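Local coordinates for mandelate racemase/muconate lactonizing enzyme-like protein (PDB 3CYJ) that has no assigned function but belongs to the mandelate racemase/muconate lactonizing group of enolase-like barrel proteins and holds a sodium ion, at residues A[258-261]-A[262-266]; A[267-271]-A[272-276]. All coordinates share one frame; numbering follows the deposited sequence.

In the fold
Contacts 1 and 2 follow one another along the chain, with centres about 15 Å apart, and illustrate how a barrel strand is entered and left. In contact 1 (258-266) helix 254-261 gives way to the loop that feeds strand 266-269; in contact 2 (267-276) that strand runs out into the loop before helix 276-280. Both belong to the enolase C-terminal, TIM-barrel-like part, where strand 266-269 lies parallel between 244-247 and 294-296. The two meet directly, L260 CD2 packing 3.7 Å from L267 CD1. Contact 1 lies toward the periphery, whereas contact 2 is near the chain centre, on the barrel side that holds the sodium ion.

Contact 1. Residues A[258-261]-A[262-266]; sequences HDLA and GCVDI
The flat peptide carbonyls of D259 and L260 are met by their donors from above rather than in plane. G262 N bonds D259 O at 3.2 Å, standing 59° out of the D259 carbonyl plane. C263 N, likewise above the L260 carbonyl plane, gives L260 O a shorter bond of 2.8 Å. A weak third bond, V264 N to L260 O at 3.5 Å, makes that oxygen a double acceptor. The two successive bonds to the third residue ahead tighten the chain where helix 254-261 gives way to the loop before strand 266-269.

Side chains gather about the same carbonyls. The sulfur of C263, turned beside its own backbone N (chi1 -63°), stands 3.6 Å from D259 O. The methyl CG2 of V264 comes 3.7 Å from L260 O, and CG1 touches L260 CD1 at 4.2 Å, a light apolar contact between two obliquely crossing side chains. On the outer side of the turn the D259 carboxylate, through OD2, forms a salt bridge with R229 of the fourth subunit; the H258 ring meets H290 of its own chain and, edge-to-face, H290 of the second subunit. The chemistry therefore divides: the D259 and L260 carbonyls are satisfied within the turn, G262 O is taken by R236, and the D259 carboxylate and H258 ring also reach neighbouring subunits.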
loop_
_atom_site.group_PDB
_atom_site.type_symbol
_atom_site.label_atom_id
_atom_site.label_comp_id
_atom_site.label_asym_id
_atom_site.label_seq_id
_atom_site.Cartn_x
_atom_site.Cartn_y
_atom_site.Cartn_z
ATOM N N HIS A 258 -4.409 -14.924 11.041
ATOM C CA HIS A 258 -3.407 -14.285 10.231
ATOM C C HIS A 258 -3.679 -12.778 9.977
ATOM O O HIS A 258 -2.755 -11.969 9.948
ATOM C CB HIS A 258 -3.289 -15.035 8.897
ATOM C CG HIS A 258 -2.456 -14.319 7.892
ATOM N ND1 HIS A 258 -2.993 -13.415 7.001
ATOM C CD2 HIS A 258 -1.115 -14.314 7.676
ATOM C CE1 HIS A 258 -2.020 -12.899 6.258
ATOM N NE2 HIS A 258 -0.870 -13.421 6.654
ATOM N N ASP A 259 -4.940 -12.412 9.716
ATOM C CA ASP A 259 -5.298 -10.993 9.609
ATOM C C ASP A 259 -5.126 -10.313 10.974
ATOM O O ASP A 259 -4.533 -9.252 11.061
ATOM C CB ASP A 259 -6.723 -10.807 9.103
ATOM C CG ASP A 259 -6.893 -11.199 7.590
ATOM O OD1 ASP A 259 -5.887 -11.186 6.818
ATOM O OD2 ASP A 259 -8.053 -11.528 7.198
ATOM N N LEU A 260 -5.614 -10.929 12.044
ATOM C CA LEU A 260 -5.455 -10.322 13.385
ATOM C C LEU A 260 -3.988 -10.122 13.777
ATOM O O LEU A 260 -3.667 -9.086 14.315
ATOM C CB LEU A 260 -6.126 -11.176 14.448
ATOM C CG LEU A 260 -6.407 -10.503 15.779
ATOM C CD1 LEU A 260 -7.251 -9.252 15.543
ATOM C CD2 LEU A 260 -7.143 -11.463 16.718
ATOM N N ALA A 261 -3.111 -11.105 13.469
ATOM C CA ALA A 261 -1.696 -11.041 13.834
ATOM C C ALA A 261 -1.065 -9.775 13.298
ATOM O O ALA A 261 -0.166 -9.235 13.908
ATOM C CB ALA A 261 -0.926 -12.264 13.377
ATOM N N GLY A 262 -1.525 -9.257 12.172
ATOM C CA GLY A 262 -0.954 -7.991 11.684
ATOM C C GLY A 262 -1.455 -6.738 12.389
ATOM O O GLY A 262 -1.053 -5.642 11.997
ATOM N N CYS A 263 -2.294 -6.871 13.434
ATOM C CA CYS A 263 -2.993 -5.698 14.017
ATOM C C CYS A 263 -2.782 -5.500 15.469
ATOM O O CYS A 263 -3.187 -4.455 15.983
ATOM C CB CYS A 263 -4.525 -5.834 13.882
ATOM S SG CYS A 263 -5.034 -5.869 12.225
ATOM N N VAL A 264 -2.241 -6.512 16.150
ATOM C CA VAL A 264 -2.123 -6.514 17.626
ATOM C C VAL A 264 -0.686 -6.688 18.085
ATOM O O VAL A 264 0.179 -7.066 17.274
ATOM C CB VAL A 264 -2.954 -7.667 18.304
ATOM C CG1 VAL A 264 -4.463 -7.485 18.064
ATOM C CG2 VAL A 264 -2.517 -9.046 17.831
ATOM N N ASP A 265 -0.440 -6.428 19.384
ATOM C CA ASP A 265 0.832 -6.776 20.003
ATOM C C ASP A 265 0.812 -8.220 20.525
ATOM O O ASP A 265 1.869 -8.874 20.610
ATOM C CB ASP A 265 1.160 -5.820 21.165
ATOM C CG ASP A 265 1.117 -4.338 20.748
ATOM O OD1 ASP A 265 1.854 -3.965 19.806
ATOM O OD2 ASP A 265 0.356 -3.543 21.337
ATOM N N ILE A 266 -0.358 -8.697 20.951
ATOM C CA ILE A 266 -0.479 -10.023 21.525
ATOM C C ILE A 266 -1.701 -10.771 20.958
ATOM O O ILE A 266 -2.814 -10.267 20.999
ATOM C CB ILE A 266 -0.565 -9.991 23.100
ATOM C CG1 ILE A 266 0.628 -9.244 23.709
ATOM C CG2 ILE A 266 -0.608 -11.422 23.667
ATOM C CD1 ILE A 266 0.724 -9.309 25.173
#

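Contact 2. Residues A[267-271]-A[272-276]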
loop_
_atom_site.group_PDB
_atom_site.type_symbol
_atom_site.label_atom_id
_atom_site.label_comp_id
_atom_site.label_asym_id
_atom_site.label_seq_id
_atom_site.Cartn_x
_atom_site.Cartn_y
_atom_site.Cartn_z
ATOM N N LEU A 267 -1.478 -11.972 20.416
ATOM C CA LEU A 267 -2.537 -12.731 19.807
ATOM C C LEU A 267 -3.122 -13.694 20.837
ATOM O O LEU A 267 -2.377 -14.309 21.611
ATOM C CB LEU A 267 -2.010 -13.478 18.594
ATOM C CG LEU A 267 -3.020 -14.360 17.812
ATOM C CD1 LEU A 267 -4.153 -13.532 17.352
ATOM C CD2 LEU A 267 -2.448 -14.909 16.571
ATOM N N GLN A 268 -4.448 -13.818 20.856
ATOM C CA GLN A 268 -5.105 -14.712 21.775
ATOM C C GLN A 268 -5.910 -15.717 21.013
ATOM O O GLN A 268 -6.426 -15.414 19.947
ATOM C CB GLN A 268 -6.084 -13.955 22.651
ATOM C CG GLN A 268 -5.478 -12.813 23.398
ATOM C CD GLN A 268 -6.513 -12.004 24.129
ATOM O OE1 GLN A 268 -6.229 -11.468 25.165
ATOM N NE2 GLN A 268 -7.710 -11.883 23.571
ATOM N N ALA A 269 -6.035 -16.925 21.568
ATOM C CA ALA A 269 -7.050 -17.849 21.108
ATOM C C ALA A 269 -7.547 -18.705 22.291
ATOM O O ALA A 269 -6.947 -18.741 23.360
ATOM C CB ALA A 269 -6.561 -18.684 19.895
ATOM N N ASP A 270 -8.699 -19.325 22.110
ATOM C CA ASP A 270 -9.346 -20.080 23.169
ATOM C C ASP A 270 -9.416 -21.499 22.668
ATOM O O ASP A 270 -10.074 -21.775 21.671
ATOM C CB ASP A 270 -10.734 -19.480 23.349
ATOM C CG ASP A 270 -11.592 -20.189 24.408
ATOM O OD1 ASP A 270 -11.480 -21.425 24.626
ATOM O OD2 ASP A 270 -12.437 -19.495 24.980
ATOM N N VAL A 271 -8.712 -22.397 23.337
ATOM C CA VAL A 271 -8.669 -23.802 22.902
ATOM C C VAL A 271 -10.081 -24.444 22.721
ATOM O O VAL A 271 -10.258 -25.406 21.938
ATOM C CB VAL A 271 -7.785 -24.679 23.861
ATOM C CG1 VAL A 271 -8.529 -25.033 25.094
ATOM C CG2 VAL A 271 -7.351 -25.937 23.209
ATOM N N THR A 272 -11.087 -23.891 23.385
ATOM C CA THR A 272 -12.424 -24.465 23.283
ATOM C C THR A 272 -13.228 -23.844 22.132
ATOM O O THR A 272 -14.407 -24.128 21.942
ATOM C CB THR A 272 -13.179 -24.425 24.650
ATOM O OG1 THR A 272 -13.588 -23.091 24.969
ATOM C CG2 THR A 272 -12.289 -24.983 25.785
ATOM N N ARG A 273 -12.565 -23.026 21.320
ATOM C CA ARG A 273 -13.269 -22.352 20.237
ATOM C C ARG A 273 -12.525 -22.400 18.930
ATOM O O ARG A 273 -13.147 -22.402 17.881
ATOM C CB ARG A 273 -13.481 -20.890 20.579
ATOM C CG ARG A 273 -14.443 -20.632 21.672
ATOM C CD ARG A 273 -14.391 -19.210 21.951
ATOM N NE ARG A 273 -15.533 -18.808 22.708
ATOM C CZ ARG A 273 -15.607 -17.638 23.322
ATOM N NH1 ARG A 273 -14.570 -16.786 23.235
ATOM N NH2 ARG A 273 -16.713 -17.319 24.002
ATOM N N CYS A 274 -11.194 -22.423 19.002
ATOM C CA CYS A 274 -10.365 -22.208 17.841
ATOM C C CYS A 274 -10.063 -23.513 17.167
ATOM O O CYS A 274 -9.137 -23.598 16.350
ATOM C CB CYS A 274 -9.043 -21.544 18.250
ATOM S SG CYS A 274 -8.020 -22.657 19.248
ATOM N N GLY A 275 -10.787 -24.556 17.530
ATOM C CA GLY A 275 -10.583 -25.833 16.828
ATOM C C GLY A 275 -9.867 -26.863 17.677
ATOM O O GLY A 275 -9.369 -27.874 17.168
ATOM N N GLY A 276 -9.838 -26.612 18.973
ATOM C CA GLY A 276 -9.340 -27.601 19.897
ATOM C C GLY A 276 -7.817 -27.654 19.878
ATOM O O GLY A 276 -7.146 -26.678 19.539
#
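T272 takes hold of D270 twice. Its hydroxyl donates to D270 OD1 at 2.7 Å, on the syn side, and its backbone N donates to the same oxygen at 2.8 Å from the anti side; both donors stand off the same face of the carboxylate plane. D270 can be gripped in this way because its CG swings opposite the backbone N (chi1 178°), which brings the carboxylate up to the N and OG1 of T272. The threonine methyl CG2 meanwhile rests on V271 CG1.

R273 adds a backbone bond, its N reaching D270 O at 2.8 Å. Its extended side chain runs across the aspartate, CD lying 3.6 Å from D270 OD2. This oxygen sits over one face of the guanidinium, whose plane is tilted 40° from the carboxylate, and the long salt bridge from D270 OD2 to R273 NH1 is a matter of charge alone, with no N-H aimed at it. The firmer partner of NH1 is E249.

C274 supplies the second donor to D270 O, its N arriving at 3.0 Å almost in line with the carbonyl bond, while its CB packs on the CB of A269. At G276 the chain returns to V271, with G276 CA making a CH...O contact of 3.1 Å to V271 O.

D270 OD1 accepting from T272 N, together with D270 O accepting from the N of R273 and C274, meets the definition of an Asx motif. Here it turns the chain at the C-terminal end of a TIM-barrel strand, the side of the barrel where D194, E221 and E222 bind the sodium ion, about 7 Å from the R273 side chain.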